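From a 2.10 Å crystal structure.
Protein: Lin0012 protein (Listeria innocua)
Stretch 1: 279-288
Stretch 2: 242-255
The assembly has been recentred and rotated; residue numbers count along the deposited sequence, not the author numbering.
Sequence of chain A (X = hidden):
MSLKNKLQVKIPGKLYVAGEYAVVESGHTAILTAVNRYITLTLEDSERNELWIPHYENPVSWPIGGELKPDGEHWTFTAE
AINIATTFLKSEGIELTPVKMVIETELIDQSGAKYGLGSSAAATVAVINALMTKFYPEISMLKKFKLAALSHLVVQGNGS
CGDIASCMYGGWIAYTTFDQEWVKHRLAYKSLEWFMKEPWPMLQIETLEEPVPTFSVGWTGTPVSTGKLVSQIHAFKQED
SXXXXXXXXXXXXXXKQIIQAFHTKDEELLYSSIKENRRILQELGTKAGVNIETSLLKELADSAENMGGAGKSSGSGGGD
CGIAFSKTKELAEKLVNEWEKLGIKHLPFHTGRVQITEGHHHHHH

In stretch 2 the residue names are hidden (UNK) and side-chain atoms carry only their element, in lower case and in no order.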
ATOM      1  N   ARG A 279     -39.101 -25.745  15.280  1.00 32.31           N
ATOM      2  CA  ARG A 279     -39.985 -24.598  15.409  1.00 33.61           C
ATOM      3  C   ARG A 279     -39.295 -23.318  15.854  1.00 33.22           C
ATOM      4  O   ARG A 279     -39.464 -22.273  15.224  1.00 33.25           O
ATOM      5  CB  ARG A 279     -41.134 -24.922  16.372  1.00 38.29           C
ATOM      6  CG  ARG A 279     -41.986 -26.126  15.958  1.00 42.76           C
ATOM      7  CD  ARG A 279     -42.509 -25.981  14.535  1.00 46.35           C
ATOM      8  NE  ARG A 279     -43.500 -26.999  14.182  1.00 49.75           N
ATOM      9  CZ  ARG A 279     -43.245 -28.298  14.034  1.00 50.66           C
ATOM     10  NH1 ARG A 279     -42.018 -28.771  14.209  1.00 49.88           N
ATOM     11  NH2 ARG A 279     -44.225 -29.126  13.696  1.00 51.76           N
ATOM     12  N   ILE A 280     -38.514 -23.387  16.929  1.00 31.65           N
ATOM     13  CA  ILE A 280     -37.839 -22.187  17.416  1.00 30.79           C
ATOM     14  C   ILE A 280     -36.810 -21.666  16.417  1.00 30.52           C
ATOM     15  O   ILE A 280     -36.523 -20.474  16.381  1.00 28.49           O
ATOM     16  CB  ILE A 280     -37.156 -22.425  18.786  1.00 31.87           C
ATOM     17  CG1 ILE A 280     -35.978 -23.388  18.640  1.00 31.22           C
ATOM     18  CG2 ILE A 280     -38.172 -22.992  19.774  1.00 31.69           C
ATOM     19  CD1 ILE A 280     -35.205 -23.579  19.927  1.00 31.42           C
ATOM     20  N   LEU A 281     -36.254 -22.560  15.605  1.00 31.57           N
ATOM     21  CA  LEU A 281     -35.279 -22.146  14.601  1.00 32.00           C
ATOM     22  C   LEU A 281     -36.033 -21.453  13.472  1.00 34.64           C
ATOM     23  O   LEU A 281     -35.526 -20.515  12.859  1.00 35.21           O
ATOM     24  CB  LEU A 281     -34.494 -23.356  14.077  1.00 28.37           C
ATOM     25  CG  LEU A 281     -33.399 -23.879  15.022  1.00 25.60           C
ATOM     26  CD1 LEU A 281     -32.844 -25.200  14.523  1.00 24.02           C
ATOM     27  CD2 LEU A 281     -32.295 -22.844  15.136  1.00 23.87           C
ATOM     28  N   GLN A 282     -37.254 -21.913  13.212  1.00 36.37           N
ATOM     29  CA  GLN A 282     -38.091 -21.309  12.180  1.00 37.66           C
ATOM     30  C   GLN A 282     -38.441 -19.906  12.658  1.00 38.38           C
ATOM     31  O   GLN A 282     -38.407 -18.947  11.889  1.00 39.01           O
ATOM     32  CB  GLN A 282     -39.392 -22.100  11.990  1.00 39.69           C
ATOM     33  CG  GLN A 282     -39.235 -23.517  11.458  1.00 39.53           C
ATOM     34  CD  GLN A 282     -40.579 -24.201  11.239  1.00 41.34           C
ATOM     35  OE1 GLN A 282     -41.382 -24.333  12.163  1.00 41.03           O
ATOM     36  NE2 GLN A 282     -40.826 -24.636  10.013  1.00 39.85           N
ATOM     37  N   GLU A 283     -38.777 -19.801  13.941  1.00 39.14           N
ATOM     38  CA  GLU A 283     -39.140 -18.530  14.553  1.00 40.59           C
ATOM     39  C   GLU A 283     -37.973 -17.554  14.479  1.00 39.53           C
ATOM     40  O   GLU A 283     -38.132 -16.402  14.070  1.00 38.39           O
ATOM     41  CB  GLU A 283     -39.525 -18.745  16.017  1.00 44.16           C
ATOM     42  CG  GLU A 283     -40.602 -19.793  16.229  1.00 50.34           C
ATOM     43  CD  GLU A 283     -41.961 -19.353  15.722  1.00 55.01           C
ATOM     44  OE1 GLU A 283     -42.877 -20.205  15.661  1.00 57.67           O
ATOM     45  OE2 GLU A 283     -42.116 -18.155  15.393  1.00 57.37           O
ATOM     46  N   LEU A 284     -36.800 -18.024  14.893  1.00 38.37           N
ATOM     47  CA  LEU A 284     -35.596 -17.206  14.875  1.00 37.23           C
ATOM     48  C   LEU A 284     -35.342 -16.692  13.465  1.00 36.78           C
ATOM     49  O   LEU A 284     -35.063 -15.510  13.267  1.00 37.07           O
ATOM     50  CB  LEU A 284     -34.389 -18.024  15.358  1.00 35.52           C
ATOM     51  CG  LEU A 284     -33.019 -17.342  15.258  1.00 33.90           C
ATOM     52  CD1 LEU A 284     -33.038 -16.040  16.036  1.00 33.74           C
ATOM     53  CD2 LEU A 284     -31.934 -18.268  15.796  1.00 35.01           C
ATOM     54  N   GLY A 285     -35.445 -17.589  12.490  1.00 36.76           N
ATOM     55  CA  GLY A 285     -35.220 -17.209  11.109  1.00 38.25           C
ATOM     56  C   GLY A 285     -36.185 -16.131  10.658  1.00 39.02           C
ATOM     57  O   GLY A 285     -35.802 -15.179   9.974  1.00 38.38           O
ATOM     58  N   THR A 286     -37.444 -16.285  11.053  1.00 39.71           N
ATOM     59  CA  THR A 286     -38.487 -15.335  10.697  1.00 40.55           C
ATOM     60  C   THR A 286     -38.238 -13.975  11.330  1.00 41.23           C
ATOM     61  O   THR A 286     -38.190 -12.961  10.637  1.00 42.77           O
ATOM     62  CB  THR A 286     -39.872 -15.843  11.146  1.00 40.48           C
ATOM     63  OG1 THR A 286     -40.217 -17.014  10.396  1.00 38.18           O
ATOM     64  CG2 THR A 286     -40.934 -14.766  10.934  1.00 41.09           C
ATOM     65  N   LYS A 287     -38.074 -13.959  12.647  1.00 41.74           N
ATOM     66  CA  LYS A 287     -37.845 -12.714  13.371  1.00 41.91           C
ATOM     67  C   LYS A 287     -36.595 -11.962  12.921  1.00 41.93           C
ATOM     68  O   LYS A 287     -36.627 -10.744  12.742  1.00 42.64           O
ATOM     69  CB  LYS A 287     -37.757 -12.987  14.872  1.00 43.21           C
ATOM     70  CG  LYS A 287     -38.997 -13.625  15.470  1.00 45.20           C
ATOM     71  CD  LYS A 287     -38.826 -13.809  16.967  1.00 47.44           C
ATOM     72  CE  LYS A 287     -40.025 -14.495  17.600  1.00 49.04           C
ATOM     73  NZ  LYS A 287     -39.841 -14.636  19.078  1.00 48.56           N
ATOM     74  N   ALA A 288     -35.497 -12.685  12.735  1.00 41.20           N
ATOM     75  CA  ALA A 288     -34.239 -12.071  12.323  1.00 40.98           C
ATOM     76  C   ALA A 288     -34.171 -11.792  10.826  1.00 41.62           C
ATOM     77  O   ALA A 288     -33.258 -11.110  10.355  1.00 41.20           O
ATOM     78  CB  ALA A 288     -33.070 -12.964  12.733  1.00 40.61           C
ATOM     79  N   UNK A 242     -34.577  -9.292  23.416  1.00 49.60           N
ATOM     80  CA  UNK A 242     -35.712  -9.970  24.028  1.00 49.12           C
ATOM     81  C   UNK A 242     -36.090 -11.231  23.261  1.00 47.13           C
ATOM     82  O   UNK A 242     -36.246 -12.300  23.848  1.00 47.13           O
ATOM     83  n   UNK A 242     -41.623  -8.366  25.746  1.00 58.35           N
ATOM     84  c   UNK A 242     -40.469  -9.302  25.623  1.00 56.97           C
ATOM     85  c   UNK A 242     -36.919  -9.032  24.104  1.00 51.09           C
ATOM     86  c   UNK A 242     -38.123  -9.648  24.806  1.00 53.87           C
ATOM     87  c   UNK A 242     -39.278  -8.666  24.921  1.00 55.76           C
ATOM     88  N   UNK A 243     -36.247 -11.099  21.949  1.00 45.35           N
ATOM     89  CA  UNK A 243     -36.601 -12.239  21.117  1.00 44.29           C
ATOM     90  C   UNK A 243     -35.473 -13.264  21.092  1.00 42.10           C
ATOM     91  O   UNK A 243     -35.718 -14.464  21.185  1.00 41.92           O
ATOM     92  c   UNK A 243     -38.298 -11.159  19.574  1.00 48.77           C
ATOM     93  n   UNK A 243     -39.142 -11.403  20.570  1.00 47.72           N
ATOM     94  c   UNK A 243     -36.918 -11.778  19.691  1.00 46.10           C
ATOM     95  o   UNK A 243     -38.606 -10.476  18.595  1.00 51.15           O
ATOM     96  N   UNK A 244     -34.239 -12.786  20.968  1.00 40.08           N
ATOM     97  CA  UNK A 244     -33.090 -13.681  20.932  1.00 37.69           C
ATOM     98  C   UNK A 244     -33.009 -14.464  22.234  1.00 37.00           C
ATOM     99  O   UNK A 244     -32.742 -15.665  22.230  1.00 34.16           O
ATOM    100  c   UNK A 244     -30.571 -13.783  20.596  1.00 38.10           C
ATOM    101  c   UNK A 244     -29.284 -15.431  19.357  1.00 37.24           C
ATOM    102  c   UNK A 244     -29.601 -13.823  21.598  1.00 37.06           C
ATOM    103  c   UNK A 244     -30.395 -14.597  19.476  1.00 36.66           C
ATOM    104  c   UNK A 244     -28.332 -15.454  20.366  1.00 37.58           C
ATOM    105  c   UNK A 244     -28.485 -14.655  21.488  1.00 37.44           C
ATOM    106  o   UNK A 244     -27.225 -16.265  20.248  1.00 37.14           O
ATOM    107  c   UNK A 244     -31.793 -12.895  20.728  1.00 36.94           C
ATOM    108  N   UNK A 245     -33.247 -13.782  23.351  1.00 35.91           N
ATOM    109  CA  UNK A 245     -33.192 -14.437  24.649  1.00 37.75           C
ATOM    110  C   UNK A 245     -34.312 -15.465  24.783  1.00 36.06           C
ATOM    111  O   UNK A 245     -34.151 -16.486  25.452  1.00 35.12           O
ATOM    112  c   UNK A 245     -33.069 -13.998  27.165  1.00 42.21           C
ATOM    113  c   UNK A 245     -33.281 -13.403  25.780  1.00 40.40           C
ATOM    114  o   UNK A 245     -30.670 -14.202  27.166  1.00 44.39           O
ATOM    115  n   UNK A 245     -31.868 -16.081  27.498  1.00 43.13           N
ATOM    116  c   UNK A 245     -31.761 -14.772  27.278  1.00 44.08           C
ATOM    117  N   UNK A 246     -35.445 -15.194  24.143  1.00 36.75           N
ATOM    118  CA  UNK A 246     -36.574 -16.121  24.181  1.00 36.43           C
ATOM    119  C   UNK A 246     -36.139 -17.387  23.467  1.00 35.90           C
ATOM    120  O   UNK A 246     -36.440 -18.500  23.900  1.00 35.61           O
ATOM    121  c   UNK A 246     -37.789 -15.528  23.462  1.00 37.27           C
ATOM    122  c   UNK A 246     -39.507 -17.022  22.209  1.00 39.03           C
ATOM    123  c   UNK A 246     -40.542 -17.841  23.961  1.00 38.29           C
ATOM    124  c   UNK A 246     -38.926 -16.491  23.312  1.00 38.65           C
ATOM    125  n   UNK A 246     -40.509 -17.857  22.641  1.00 40.06           N
ATOM    126  n   UNK A 246     -39.598 -17.025  24.392  1.00 39.30           N
ATOM    127  N   UNK A 247     -35.436 -17.200  22.355  1.00 35.17           N
ATOM    128  CA  UNK A 247     -34.922 -18.315  21.571  1.00 33.33           C
ATOM    129  C   UNK A 247     -34.017 -19.174  22.450  1.00 31.35           C
ATOM    130  O   UNK A 247     -34.220 -20.380  22.572  1.00 30.94           O
ATOM    131  c   UNK A 247     -33.033 -20.965  18.570  1.00 32.55           C
ATOM    132  c   UNK A 247     -34.131 -17.796  20.365  1.00 32.68           C
ATOM    133  c   UNK A 247     -31.888 -18.691  19.667  1.00 32.63           C
ATOM    134  c   UNK A 247     -31.652 -20.803  18.535  1.00 29.64           C
ATOM    135  c   UNK A 247     -33.836 -19.984  19.155  1.00 31.34           C
ATOM    136  c   UNK A 247     -31.080 -19.665  19.083  1.00 30.51           C
ATOM    137  c   UNK A 247     -33.270 -18.842  19.710  1.00 32.76           C
ATOM    138  N   UNK A 248     -33.024 -18.539  23.068  1.00 29.69           N
ATOM    139  CA  UNK A 248     -32.086 -19.247  23.935  1.00 29.13           C
ATOM    140  C   UNK A 248     -32.791 -20.004  25.055  1.00 28.75           C
ATOM    141  O   UNK A 248     -32.600 -21.207  25.222  1.00 26.91           O
ATOM    142  c   UNK A 248     -30.074 -17.577  23.625  1.00 30.26           C
ATOM    143  c   UNK A 248     -31.084 -18.263  24.550  1.00 28.45           C
ATOM    144  c   UNK A 248     -29.176 -16.669  24.462  1.00 28.71           C
ATOM    145  c   UNK A 248     -29.238 -18.623  22.889  1.00 27.74           C
ATOM    146  N   UNK A 249     -33.596 -19.286  25.830  1.00 29.94           N
ATOM    147  CA  UNK A 249     -34.330 -19.883  26.946  1.00 30.23           C
ATOM    148  C   UNK A 249     -35.109 -21.094  26.470  1.00 29.37           C
ATOM    149  O   UNK A 249     -35.064 -22.168  27.074  1.00 28.66           O
ATOM    150  c   UNK A 249     -35.318 -18.874  27.551  1.00 30.74           C
ATOM    151  c   UNK A 249     -36.088 -19.509  28.719  1.00 29.82           C
ATOM    152  o   UNK A 249     -34.596 -17.724  28.010  1.00 29.93           O
ATOM    153  N   UNK A 250     -35.833 -20.901  25.377  1.00 30.28           N
ATOM    154  CA  UNK A 250     -36.632 -21.960  24.785  1.00 31.72           C
ATOM    155  C   UNK A 250     -35.709 -23.114  24.368  1.00 31.78           C
ATOM    156  O   UNK A 250     -36.014 -24.288  24.588  1.00 30.78           O
ATOM    157  n   UNK A 250     -39.221 -24.717  24.910  1.00 43.87           N
ATOM    158  c   UNK A 250     -40.289 -24.565  24.141  1.00 43.42           C
ATOM    159  c   UNK A 250     -39.735 -22.198  23.825  1.00 41.44           C
ATOM    160  c   UNK A 250     -38.444 -22.319  23.029  1.00 40.00           C
ATOM    161  n   UNK A 250     -40.562 -23.379  23.615  1.00 42.00           N
ATOM    162  n   UNK A 250     -41.071 -25.602  23.886  1.00 47.53           N
ATOM    163  c   UNK A 250     -37.372 -21.405  23.568  1.00 34.76           C
ATOM    164  N   UNK A 251     -34.573 -22.769  23.770  1.00 29.74           N
ATOM    165  CA  UNK A 251     -33.613 -23.774  23.333  1.00 29.63           C
ATOM    166  C   UNK A 251     -33.111 -24.611  24.502  1.00 27.92           C
ATOM    167  O   UNK A 251     -33.007 -25.828  24.400  1.00 26.60           O
ATOM    168  n   UNK A 251     -31.192 -24.665  21.255  1.00 27.71           N
ATOM    169  c   UNK A 251     -31.253 -24.049  22.430  1.00 31.84           C
ATOM    170  c   UNK A 251     -32.425 -23.101  22.632  1.00 28.91           C
ATOM    171  o   UNK A 251     -30.417 -24.237  23.329  1.00 32.26           O
ATOM    172  N   UNK A 252     -32.806 -23.954  25.616  1.00 28.30           N
ATOM    173  CA  UNK A 252     -32.302 -24.659  26.789  1.00 30.16           C
ATOM    174  C   UNK A 252     -33.299 -25.648  27.378  1.00 30.49           C
ATOM    175  O   UNK A 252     -32.905 -26.691  27.906  1.00 28.03           O
ATOM    176  c   UNK A 252     -30.720 -22.782  27.363  1.00 34.34           C
ATOM    177  o   UNK A 252     -29.716 -23.281  26.850  1.00 34.05           O
ATOM    178  n   UNK A 252     -30.866 -21.475  27.522  1.00 35.49           N
ATOM    179  c   UNK A 252     -31.858 -23.654  27.846  1.00 31.72           C
ATOM    180  N   UNK A 253     -34.587 -25.321  27.286  1.00 31.81           N
ATOM    181  CA  UNK A 253     -35.631 -26.210  27.794  1.00 32.64           C
ATOM    182  C   UNK A 253     -35.621 -27.472  26.929  1.00 31.14           C
ATOM    183  O   UNK A 253     -35.604 -28.592  27.435  1.00 28.50           O
ATOM    184  c   UNK A 253     -37.123 -24.179  28.384  1.00 40.45           C
ATOM    185  c   UNK A 253     -37.014 -25.539  27.701  1.00 35.35           C
ATOM    186  o   UNK A 253     -39.126 -23.456  27.263  1.00 45.48           O
ATOM    187  o   UNK A 253     -39.078 -23.292  29.448  1.00 47.07           O
ATOM    188  c   UNK A 253     -38.544 -23.604  28.361  1.00 44.64           C
ATOM    189  N   UNK A 254     -35.608 -27.271  25.614  1.00 31.35           N
ATOM    190  CA  UNK A 254     -35.610 -28.374  24.659  1.00 28.91           C
ATOM    191  C   UNK A 254     -34.380 -29.277  24.778  1.00 28.35           C
ATOM    192  O   UNK A 254     -34.494 -30.505  24.705  1.00 25.15           O
ATOM    193  c   UNK A 254     -37.200 -26.361  21.711  1.00 29.37           C
ATOM    194  c   UNK A 254     -35.718 -27.831  23.210  1.00 30.83           C
ATOM    195  c   UNK A 254     -37.026 -27.041  23.058  1.00 31.60           C
ATOM    196  c   UNK A 254     -35.671 -28.985  22.203  1.00 28.88           C
ATOM    197  N   UNK A 255     -33.205 -28.672  24.952  1.00 29.30           N
ATOM    198  CA  UNK A 255     -31.966 -29.443  25.076  1.00 30.11           C
ATOM    199  C   UNK A 255     -32.030 -30.381  26.273  1.00 29.86           C
ATOM    200  O   UNK A 255     -31.613 -31.538  26.198  1.00 29.62           O
ATOM    201  c   UNK A 255     -31.762 -28.490  21.491  1.00 45.20           C
ATOM    202  c   UNK A 255     -30.394 -27.771  23.955  1.00 38.07           C
ATOM    203  c   UNK A 255     -30.763 -28.509  25.225  1.00 32.21           C
ATOM    204 se   UNK A 255     -30.167 -28.980  22.456  1.00 48.62          SE
TER

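Position 242 carries four carbons in a row ending in nitrogen, out of reach of stretch 1: Lys242. Position 243 has two carbons, the second bearing one oxygen and one nitrogen, and points toward Lys287; this short amide is Asn243, partly exposed beside the lysine's end.

At 244 one carbon leads to a six-carbon ring bearing an oxygen, so it is Tyr244; its CA-to-CB bond points away, and its hydroxyl is bonded elsewhere in the structure. Position 245, three carbons with the third carrying oxygen and nitrogen and out of reach of stretch 1, is Gln245, solvent-facing. Position 246 shows a five-membered ring of three carbons and two nitrogens behind one carbon, meeting Lys287, which makes it His246; Lys287 NZ comes to 4.0 Å from His246 CD2, obliquely to the ring.

At 247 one carbon holds a bare six-carbon ring that meets Ile280, Leu281 and Leu284. It is Phe247. Leu284 CD2 lies over one face, 3.7 Å from the ring centroid and 13° off the normal, a CH-pi contact, while Ile280 CD1 reaches Phe247 CE1 at 3.7 Å.

Position 248, four carbons forked at the second, with the CA-to-CB bond directed away from stretch 1, is Leu248, buried without help from stretch 1. Position 249, out of reach, has one carbon carrying an oxygen and a carbon: Thr249, whose OG1 donates to Gln245 O at 2.9 Å, one turn back.

Position 250 runs three carbons, a nitrogen, then a carbon with two more nitrogens, and its carbons touch Ile280. This is Arg250: Ile280 CG2 packs 3.3 Å from Arg250 CG. At 251, two carbons end in oxygen and nitrogen and meet Ile280; the residue is Asn251, its CB 3.9 Å from Ile280 CD1. The same atoms at 252, out of reach, give Asn252.

Three carbons ending in two oxygens at 253, also out of reach, identify Glu253, whose OE1 forms a salt bridge with Arg250 NH1 at 2.7 Å within the helix. At 254, four carbons fork at the first, one arm two carbons long, and meet Ile280: Ile254, its CD1 3.9 Å from Ile280 CD1. Position 255, two carbons, selenium and a carbon, is Met255, modelled as selenomethionine and out of reach.

The helices run nearly antiparallel, at 169°, their axes 10.3 Å apart at closest approach. Ile280 is the knob, seated among Phe247, Arg250, Asn251 and Ile254. One turn later along its helix, Leu284 covers the aromatic face; a further turn brings Lys287 beside Asn243 and His246. No hydrogen bond crosses the 461 Å² contact; its centre is apolar packing around Ile280 and Phe247, with Lys287 adding close approaches to polar side chains at one end.

Stretch 2, residues 242-255: KNYQHFLTRNNEIM
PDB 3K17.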